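Local structure of fiber (Human adenovirus 35, 2QLK) at residues I82-Y87 against E98-I103; C147-S152 against S190-I195; S163-S168 against A178-W183. The protein forms the fibre spike of the adenovirus capsid, whose trimeric head (knob), the part described here, binds the host-cell receptor CD46. All blocks are in the same frame, centred on the assembly; numbering follows the deposited sequence.

Interaction 1: I82-Y87 against E98-I103; sequences IQLRLY and ESDLKI
D100 lays its carboxylate against the base and the guanidinium of R85, gripping backbone and side chain together. OD2 of D100 accepts the backbone N of R85 at 2.8 Å and also NE of R85 at 3.1 Å, both donors arriving from the same face of the carboxylate, while OD1 takes NH2 of R85 at 3.2 Å. This side-on salt bridge is almost straight at the nitrogens (173° at NE), yet the two planes are turned 39° apart, so the carboxylate oxygens are met from above their plane. The R85 bend at chi3 (-55°) turns NE back toward OD2 of D100. A water bound to OD2 of D100 adds a further donor, and the backbone N of D100 returns a bond to O of R85. Farther along, OG of S99 accepts the backbone N of Y87 at 2.7 Å, and the Y87 ring turns its edge to O of E98. On the other side of the strand, CD2 of L86 packs on CB of L101 (3.5 Å). With these D100 and S99 acceptors and one backbone bond, the 98-103 loop caps the outer edge of strand 79-88, whose other edge bonds to 177-186 in the fibre knob's antiparallel beta-sandwich.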
loop_
_atom_site.group_PDB
_atom_site.type_symbol
_atom_site.label_atom_id
_atom_site.label_comp_id
_atom_site.label_asym_id
_atom_site.label_seq_id
_atom_site.Cartn_x
_atom_site.Cartn_y
_atom_site.Cartn_z
ATOM N N ILE A 82 -5.248 5.492 19.891
ATOM C CA ILE A 82 -5.318 6.868 19.486
ATOM C C ILE A 82 -6.360 6.895 18.394
ATOM O O ILE A 82 -6.349 6.050 17.491
ATOM C CB ILE A 82 -3.991 7.324 18.940
ATOM C CG1 ILE A 82 -2.959 7.303 20.081
ATOM C CG2 ILE A 82 -4.156 8.683 18.238
ATOM C CD1 ILE A 82 -1.538 7.621 19.656
ATOM N N GLN A 83 -7.280 7.842 18.494
ATOM C CA GLN A 83 -8.339 7.977 17.511
ATOM C C GLN A 83 -8.427 9.414 17.039
ATOM O O GLN A 83 -8.333 10.347 17.826
ATOM C CB GLN A 83 -9.677 7.564 18.117
ATOM C CG GLN A 83 -10.805 7.531 17.092
ATOM C CD GLN A 83 -12.153 7.210 17.712
ATOM O OE1 GLN A 83 -12.804 8.082 18.293
ATOM N NE2 GLN A 83 -12.576 5.944 17.598
ATOM N N LEU A 84 -8.610 9.598 15.743
ATOM C CA LEU A 84 -8.712 10.943 15.196
ATOM C C LEU A 84 -9.883 10.907 14.235
ATOM O O LEU A 84 -9.869 10.157 13.254
ATOM C CB LEU A 84 -7.417 11.317 14.462
ATOM C CG LEU A 84 -6.376 12.321 14.992
ATOM C CD1 LEU A 84 -6.682 12.807 16.428
ATOM C CD2 LEU A 84 -5.004 11.692 14.900
ATOM N N ARG A 85 -10.899 11.710 14.517
ATOM C CA ARG A 85 -12.083 11.762 13.666
ATOM C C ARG A 85 -12.165 13.033 12.831
ATOM O O ARG A 85 -12.023 14.149 13.350
ATOM C CB ARG A 85 -13.338 11.676 14.515
ATOM C CG ARG A 85 -13.419 10.473 15.437
ATOM C CD ARG A 85 -14.438 10.761 16.537
ATOM N NE ARG A 85 -14.095 12.003 17.234
ATOM C CZ ARG A 85 -14.963 12.791 17.865
ATOM N NH1 ARG A 85 -16.258 12.482 17.902
ATOM N NH2 ARG A 85 -14.535 13.906 18.450
ATOM N N LEU A 86 -12.400 12.865 11.534
ATOM C CA LEU A 86 -12.551 13.989 10.642
ATOM C C LEU A 86 -13.990 13.978 10.136
ATOM O O LEU A 86 -14.459 12.966 9.627
ATOM C CB LEU A 86 -11.606 13.887 9.452
ATOM C CG LEU A 86 -10.101 13.694 9.647
ATOM C CD1 LEU A 86 -9.354 14.399 8.509
ATOM C CD2 LEU A 86 -9.669 14.229 10.960
ATOM N N TYR A 87 -14.698 15.095 10.294
ATOM C CA TYR A 87 -16.072 15.168 9.800
ATOM C C TYR A 87 -16.102 16.280 8.756
ATOM O O TYR A 87 -15.532 17.358 8.966
ATOM C CB TYR A 87 -17.046 15.461 10.939
ATOM C CG TYR A 87 -17.096 14.401 12.022
ATOM C CD1 TYR A 87 -17.572 13.122 11.756
ATOM C CD2 TYR A 87 -16.678 14.684 13.323
ATOM C CE1 TYR A 87 -17.633 12.143 12.767
ATOM C CE2 TYR A 87 -16.740 13.721 14.345
ATOM C CZ TYR A 87 -17.219 12.456 14.057
ATOM O OH TYR A 87 -17.306 11.511 15.064
ATOM N N GLU A 98 -16.221 19.849 15.426
ATOM C CA GLU A 98 -16.631 18.480 15.762
ATOM C C GLU A 98 -15.532 17.448 15.549
ATOM O O GLU A 98 -15.552 16.374 16.138
ATOM C CB GLU A 98 -17.852 18.087 14.922
ATOM C CG GLU A 98 -19.075 18.957 15.171
ATOM C CD GLU A 98 -20.038 18.987 13.996
ATOM O OE1 GLU A 98 -20.507 17.908 13.568
ATOM O OE2 GLU A 98 -20.326 20.101 13.503
ATOM N N SER A 99 -14.578 17.779 14.690
ATOM C CA SER A 99 -13.457 16.885 14.382
ATOM C C SER A 99 -12.293 17.031 15.365
ATOM O O SER A 99 -12.151 18.064 16.014
ATOM C CB SER A 99 -12.943 17.185 12.978
ATOM O OG SER A 99 -13.975 17.072 12.007
ATOM N N ASP A 100 -11.468 15.986 15.459
ATOM C CA ASP A 100 -10.280 16.004 16.296
ATOM C C ASP A 100 -9.173 16.795 15.579
ATOM O O ASP A 100 -8.250 17.274 16.231
ATOM C CB ASP A 100 -9.813 14.581 16.602
ATOM C CG ASP A 100 -10.822 13.816 17.428
ATOM O OD1 ASP A 100 -11.353 14.396 18.404
ATOM O OD2 ASP A 100 -11.090 12.638 17.112
ATOM N N LEU A 101 -9.258 16.908 14.244
ATOM C CA LEU A 101 -8.300 17.716 13.467
ATOM C C LEU A 101 -8.897 19.148 13.510
ATOM O O LEU A 101 -10.008 19.360 13.034
ATOM C CB LEU A 101 -8.228 17.245 12.007
ATOM C CG LEU A 101 -7.396 18.120 11.054
ATOM C CD1 LEU A 101 -5.981 18.254 11.595
ATOM C CD2 LEU A 101 -7.353 17.485 9.645
ATOM N N LYS A 102 -8.155 20.110 14.052
ATOM C CA LYS A 102 -8.666 21.479 14.235
ATOM C C LYS A 102 -8.302 22.560 13.223
ATOM O O LYS A 102 -8.690 23.733 13.383
ATOM C CB LYS A 102 -8.255 21.971 15.614
ATOM C CG LYS A 102 -8.702 21.062 16.751
ATOM C CD LYS A 102 -10.202 20.877 16.764
ATOM C CE LYS A 102 -10.655 20.098 17.995
ATOM N NZ LYS A 102 -12.158 20.001 18.038
ATOM N N ILE A 103 -7.548 22.186 12.199
ATOM C CA ILE A 103 -7.129 23.133 11.178
ATOM C C ILE A 103 -7.607 22.554 9.861
ATOM O O ILE A 103 -7.373 21.379 9.571
ATOM C CB ILE A 103 -5.592 23.280 11.193
ATOM C CG1 ILE A 103 -5.173 23.959 12.496
ATOM C CG2 ILE A 103 -5.115 24.047 9.995
ATOM C CD1 ILE A 103 -3.747 23.757 12.913
HETATM O O HOH W 1 -11.938 11.215 19.118
#

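Interaction 2: C147-S152 against S190-I195; sequences CYYMTS and SPESNI
E192 drives its carboxylate into the turn after strand 142-150, where it meets Y149 and S152 together. OE2 of E192 is held by two donors from opposite faces of the carboxylate: OH of Y149 at 2.7 Å on the anti side, and the backbone N of S152, also 2.7 Å from OE2, on the syn side. The bend of the E192 chain at chi2 (-92°) turns the carboxylate toward this pair. The tyrosine ring stands 66° from the carboxylate plane, and its CG lies anti to the backbone N (chi1 175°), which carries the hydroxyl across to the loop. Behind this polar grip, CB of P191 packs obliquely on the Y149 ring, 4.1 Å from CD2, and CG2 of T151 comes within 3.8 Å of the P191 carbonyl O. This packing of Y149, T151 and P191 is the buried side of the contact. The S152 side chain, by contrast, marks the solvent-facing rim; its OG lies near OE1 of E192, but at a very short and doubtful separation. F75 meets the Y149 ring edge-to-face and bonds to the E192 backbone, while T151 ties to D154. P191 also rests on F158 of strand 157-166 and L185 of strand 177-186, seating the 190-195 loop at one end of the four-stranded sheet.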
loop_
_atom_site.group_PDB
_atom_site.type_symbol
_atom_site.label_atom_id
_atom_site.label_comp_id
_atom_site.label_asym_id
_atom_site.label_seq_id
_atom_site.Cartn_x
_atom_site.Cartn_y
_atom_site.Cartn_z
ATOM N N CYS A 147 1.134 -0.280 10.651
ATOM C CA CYS A 147 2.195 0.677 10.448
ATOM C C CYS A 147 3.050 0.481 11.701
ATOM O O CYS A 147 2.727 -0.364 12.550
ATOM C CB CYS A 147 1.717 2.128 10.278
ATOM S SG CYS A 147 0.791 2.802 11.604
ATOM N N TYR A 148 4.115 1.253 11.827
ATOM C CA TYR A 148 5.037 1.032 12.923
ATOM C C TYR A 148 5.507 2.192 13.751
ATOM O O TYR A 148 5.488 3.346 13.333
ATOM C CB TYR A 148 6.295 0.317 12.389
ATOM C CG TYR A 148 6.016 -0.916 11.576
ATOM C CD1 TYR A 148 5.523 -0.814 10.263
ATOM C CD2 TYR A 148 6.142 -2.189 12.145
ATOM C CE1 TYR A 148 5.152 -1.939 9.554
ATOM C CE2 TYR A 148 5.770 -3.320 11.450
ATOM C CZ TYR A 148 5.274 -3.194 10.161
ATOM O OH TYR A 148 4.883 -4.310 9.468
ATOM N N TYR A 149 5.961 1.850 14.948
ATOM C CA TYR A 149 6.541 2.815 15.863
ATOM C C TYR A 149 7.985 2.343 16.073
ATOM O O TYR A 149 8.232 1.171 16.372
ATOM C CB TYR A 149 5.840 2.808 17.222
ATOM C CG TYR A 149 6.535 3.719 18.202
ATOM C CD1 TYR A 149 6.568 5.088 17.980
ATOM C CD2 TYR A 149 7.213 3.212 19.314
ATOM C CE1 TYR A 149 7.259 5.946 18.824
ATOM C CE2 TYR A 149 7.917 4.075 20.193
ATOM C CZ TYR A 149 7.926 5.442 19.929
ATOM O OH TYR A 149 8.569 6.336 20.768
ATOM N N MET A 150 8.920 3.268 15.917
ATOM C CA MET A 150 10.349 3.027 16.099
ATOM C C MET A 150 10.728 3.561 17.499
ATOM O O MET A 150 10.565 4.756 17.788
ATOM C CB MET A 150 11.109 3.777 14.995
ATOM C CG MET A 150 12.605 3.577 14.947
ATOM S SD MET A 150 13.251 4.161 13.342
ATOM C CE MET A 150 13.634 2.621 12.604
ATOM N N THR A 151 11.204 2.683 18.377
ATOM C CA THR A 151 11.560 3.109 19.742
ATOM C C THR A 151 12.745 4.052 19.717
ATOM O O THR A 151 13.611 3.966 18.847
ATOM C CB THR A 151 11.914 1.931 20.652
ATOM O OG1 THR A 151 13.247 1.488 20.373
ATOM C CG2 THR A 151 10.948 0.791 20.413
ATOM N N SER A 152 12.762 4.944 20.695
ATOM C CA SER A 152 13.778 5.961 20.830
ATOM C C SER A 152 15.130 5.437 21.298
ATOM O O SER A 152 16.136 6.108 21.118
ATOM C CB SER A 152 13.300 7.016 21.819
ATOM O OG SER A 152 13.190 6.436 23.109
ATOM N N SER A 190 6.336 -2.693 27.064
ATOM C CA SER A 190 6.128 -1.295 26.721
ATOM C C SER A 190 7.257 -0.837 25.803
ATOM O O SER A 190 8.438 -1.080 26.072
ATOM C CB SER A 190 6.082 -0.430 27.986
ATOM O OG SER A 190 7.303 -0.494 28.690
ATOM N N PRO A 191 6.911 -0.174 24.689
ATOM C CA PRO A 191 8.000 0.262 23.810
ATOM C C PRO A 191 8.949 1.295 24.421
ATOM O O PRO A 191 10.126 1.325 24.074
ATOM C CB PRO A 191 7.267 0.767 22.556
ATOM C CG PRO A 191 5.889 1.040 23.004
ATOM C CD PRO A 191 5.600 -0.011 24.042
ATOM N N GLU A 192 8.456 2.134 25.330
ATOM C CA GLU A 192 9.323 3.131 25.952
ATOM C C GLU A 192 9.222 3.127 27.477
ATOM O O GLU A 192 8.201 2.761 28.038
ATOM C CB GLU A 192 8.985 4.533 25.446
ATOM C CG GLU A 192 9.059 4.694 23.941
ATOM C CD GLU A 192 10.425 5.167 23.451
ATOM O OE1 GLU A 192 11.343 5.363 24.286
ATOM O OE2 GLU A 192 10.567 5.347 22.222
ATOM N N SER A 193 10.297 3.551 28.133
ATOM C CA SER A 193 10.336 3.631 29.587
ATOM C C SER A 193 10.028 5.063 30.016
ATOM O O SER A 193 9.659 5.312 31.162
ATOM C CB SER A 193 11.714 3.222 30.098
ATOM O OG SER A 193 12.722 4.001 29.481
ATOM N N ASN A 194 10.188 6.009 29.098
ATOM C CA ASN A 194 9.905 7.401 29.416
ATOM C C ASN A 194 9.551 8.227 28.186
ATOM O O ASN A 194 9.612 7.743 27.053
ATOM C CB ASN A 194 11.092 8.040 30.136
ATOM C CG ASN A 194 10.695 9.292 30.905
ATOM O OD1 ASN A 194 11.547 10.025 31.409
ATOM N ND2 ASN A 194 9.391 9.535 31.007
ATOM N N ILE A 195 9.183 9.480 28.428
ATOM C CA ILE A 195 8.803 10.397 27.368
ATOM C C ILE A 195 9.711 10.266 26.158
ATOM O O ILE A 195 10.943 10.229 26.288
ATOM C CB ILE A 195 8.845 11.855 27.854
ATOM C CG1 ILE A 195 8.052 11.992 29.152
ATOM C CG2 ILE A 195 8.262 12.762 26.800
ATOM C CD1 ILE A 195 6.608 11.504 29.052
#

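Interaction 3: S163-S168 against A178-W183; sequences SIMLNS and AIQFEW
S163 pairs with E182 through both backbone bonds of a hydrogen-bonded antiparallel pair, N of S163 to O of E182 and N of E182 to O of S163, each 2.9 Å long. The E182 carboxylate leads away from this strand to Q83 of strand 79-88. I164, facing F181 in a non-hydrogen-bonded pair, brings its side chain to the opposite face of the sheet from S163. Its CG1 is anti to the carbonyl carbon (chi1 -57°), and CD1 lies alongside the F181 ring, 3.6 Å from CE1 and oblique to it; the CG2 branch turns the other way, to CG2 of I179 at 4.2 Å. The CA of I164 also makes a CA-H...O contact with O of Q180. At M165 the two-bond pattern returns with Q180, and the CB atoms of M165 and Q180 lie 4.2 Å apart on the face that S163 and E182 share. L166 then sits across from I179 on the apolar face, its CD2 making a looser contact with CG1 of I179. N167 ends the pairing differently. Its backbone N donates to O of A178 at 2.6 Å, from above the carbonyl plane, and its side chain folds back so that OD1 accepts N of A178 at 2.9 Å. A side-chain oxygen thus takes the place of a backbone carbonyl in the last pair, while ND2 of N167 is bonded to the carbonyls of P125 and Y130. I164, L166 and I179 meet F203, F205 and Y207 of the facing sheet. These are two central strands of an antiparallel sheet, joined as a beta hairpin, with one face turned into the hydrophobic core of the knob's beta-sandwich.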
loop_
_atom_site.group_PDB
_atom_site.type_symbol
_atom_site.label_atom_id
_atom_site.label_comp_id
_atom_site.label_asym_id
_atom_site.label_seq_id
_atom_site.Cartn_x
_atom_site.Cartn_y
_atom_site.Cartn_z
ATOM N N SER A 163 -6.687 1.359 11.591
ATOM C CA SER A 163 -7.978 1.212 10.968
ATOM C C SER A 163 -8.492 2.557 10.513
ATOM O O SER A 163 -8.370 3.566 11.214
ATOM C CB SER A 163 -8.991 0.628 11.948
ATOM O OG SER A 163 -8.781 -0.760 12.132
ATOM N N ILE A 164 -9.045 2.575 9.314
ATOM C CA ILE A 164 -9.618 3.797 8.810
ATOM C C ILE A 164 -11.069 3.484 8.542
ATOM O O ILE A 164 -11.389 2.524 7.852
ATOM C CB ILE A 164 -8.935 4.239 7.530
ATOM C CG1 ILE A 164 -7.434 4.402 7.798
ATOM C CG2 ILE A 164 -9.610 5.519 7.016
ATOM C CD1 ILE A 164 -6.644 4.943 6.610
ATOM N N MET A 165 -11.959 4.266 9.136
ATOM C CA MET A 165 -13.382 4.036 8.938
ATOM C C MET A 165 -13.937 5.166 8.110
ATOM O O MET A 165 -13.749 6.356 8.437
ATOM C CB MET A 165 -14.096 3.960 10.285
ATOM C CG MET A 165 -15.551 3.538 10.169
ATOM S SD MET A 165 -16.435 3.632 11.738
ATOM C CE MET A 165 -17.515 5.081 11.438
ATOM N N LEU A 166 -14.610 4.810 7.017
ATOM C CA LEU A 166 -15.154 5.820 6.122
ATOM C C LEU A 166 -16.637 6.062 6.350
ATOM O O LEU A 166 -17.422 5.116 6.415
ATOM C CB LEU A 166 -14.893 5.416 4.659
ATOM C CG LEU A 166 -13.414 5.116 4.350
ATOM C CD1 LEU A 166 -13.335 4.347 3.051
ATOM C CD2 LEU A 166 -12.571 6.410 4.311
ATOM N N ASN A 167 -17.016 7.336 6.491
ATOM C CA ASN A 167 -18.422 7.699 6.704
ATOM C C ASN A 167 -19.043 6.837 7.814
ATOM O O ASN A 167 -18.602 6.881 8.959
ATOM C CB ASN A 167 -19.205 7.550 5.381
ATOM C CG ASN A 167 -18.665 8.450 4.282
ATOM O OD1 ASN A 167 -18.043 9.486 4.558
ATOM N ND2 ASN A 167 -18.891 8.069 3.029
ATOM N N SER A 168 -20.063 6.055 7.495
ATOM C CA SER A 168 -20.692 5.189 8.507
ATOM C C SER A 168 -21.409 5.882 9.685
ATOM O O SER A 168 -22.637 5.815 9.789
ATOM C CB SER A 168 -19.664 4.210 9.077
ATOM O OG SER A 168 -20.189 3.529 10.205
ATOM N N ALA A 178 -17.233 11.419 6.566
ATOM C CA ALA A 178 -16.419 11.178 7.752
ATOM C C ALA A 178 -15.244 10.239 7.440
ATOM O O ALA A 178 -15.369 9.305 6.649
ATOM C CB ALA A 178 -17.274 10.585 8.885
ATOM N N ILE A 179 -14.108 10.523 8.067
ATOM C CA ILE A 179 -12.895 9.734 7.950
ATOM C C ILE A 179 -12.362 9.690 9.376
ATOM O O ILE A 179 -12.071 10.740 9.975
ATOM C CB ILE A 179 -11.847 10.415 7.066
ATOM C CG1 ILE A 179 -12.398 10.596 5.654
ATOM C CG2 ILE A 179 -10.553 9.571 7.052
ATOM C CD1 ILE A 179 -11.374 11.151 4.666
ATOM N N GLN A 180 -12.285 8.480 9.919
ATOM C CA GLN A 180 -11.790 8.252 11.265
ATOM C C GLN A 180 -10.538 7.379 11.224
ATOM O O GLN A 180 -10.552 6.312 10.611
ATOM C CB GLN A 180 -12.834 7.542 12.119
ATOM C CG GLN A 180 -12.397 7.396 13.567
ATOM C CD GLN A 180 -13.423 6.665 14.432
ATOM O OE1 GLN A 180 -13.471 5.433 14.466
ATOM N NE2 GLN A 180 -14.244 7.429 15.131
ATOM N N PHE A 181 -9.473 7.824 11.891
ATOM C CA PHE A 181 -8.220 7.065 11.912
ATOM C C PHE A 181 -8.059 6.526 13.306
ATOM O O PHE A 181 -8.323 7.233 14.279
ATOM C CB PHE A 181 -7.011 7.984 11.632
ATOM C CG PHE A 181 -6.974 8.566 10.242
ATOM C CD1 PHE A 181 -6.492 7.811 9.159
ATOM C CD2 PHE A 181 -7.448 9.847 10.005
ATOM C CE1 PHE A 181 -6.495 8.339 7.851
ATOM C CE2 PHE A 181 -7.457 10.386 8.703
ATOM C CZ PHE A 181 -6.984 9.632 7.623
ATOM N N GLU A 182 -7.632 5.277 13.423
ATOM C CA GLU A 182 -7.378 4.741 14.734
ATOM C C GLU A 182 -6.124 3.863 14.746
ATOM O O GLU A 182 -5.985 2.970 13.914
ATOM C CB GLU A 182 -8.592 3.965 15.237
ATOM C CG GLU A 182 -8.428 3.510 16.667
ATOM C CD GLU A 182 -9.738 3.061 17.289
ATOM O OE1 GLU A 182 -10.587 3.937 17.576
ATOM O OE2 GLU A 182 -9.913 1.833 17.481
ATOM N N TRP A 183 -5.193 4.162 15.653
ATOM C CA TRP A 183 -3.960 3.382 15.807
ATOM C C TRP A 183 -4.050 2.654 17.143
ATOM O O TRP A 183 -4.447 3.233 18.150
ATOM C CB TRP A 183 -2.725 4.270 15.864
ATOM C CG TRP A 183 -2.398 4.968 14.586
ATOM C CD1 TRP A 183 -1.499 4.574 13.650
ATOM C CD2 TRP A 183 -2.947 6.207 14.130
ATOM N NE1 TRP A 183 -1.434 5.503 12.622
ATOM C CE2 TRP A 183 -2.312 6.518 12.895
ATOM C CE3 TRP A 183 -3.913 7.094 14.646
ATOM C CZ2 TRP A 183 -2.611 7.680 12.167
ATOM C CZ3 TRP A 183 -4.205 8.251 13.924
ATOM C CH2 TRP A 183 -3.554 8.533 12.694
#

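How the interactions relate
All three contacts reach the four-stranded antiparallel sheet, ordered 79-88, 177-186, 157-166, 142-150. Interaction 3 joins its two middle strands, interaction 1 covers the outer strand 79-88, and interaction 2 lies at the end of the other outer strand, 142-150. The centres of interactions 1 and 3 are about 10 Å apart, and backbone bonds of L84 and L86 to F181 and I179 connect them directly. Interaction 2 is centred about 24 Å from each, touching interaction 3 where C147 packs on W183. Along the chain interaction 1 closes first; interaction 3 is then nested inside the loop closed by interaction 2. One knob sheet carries all three, as its middle hairpin and loops packed on outer strands.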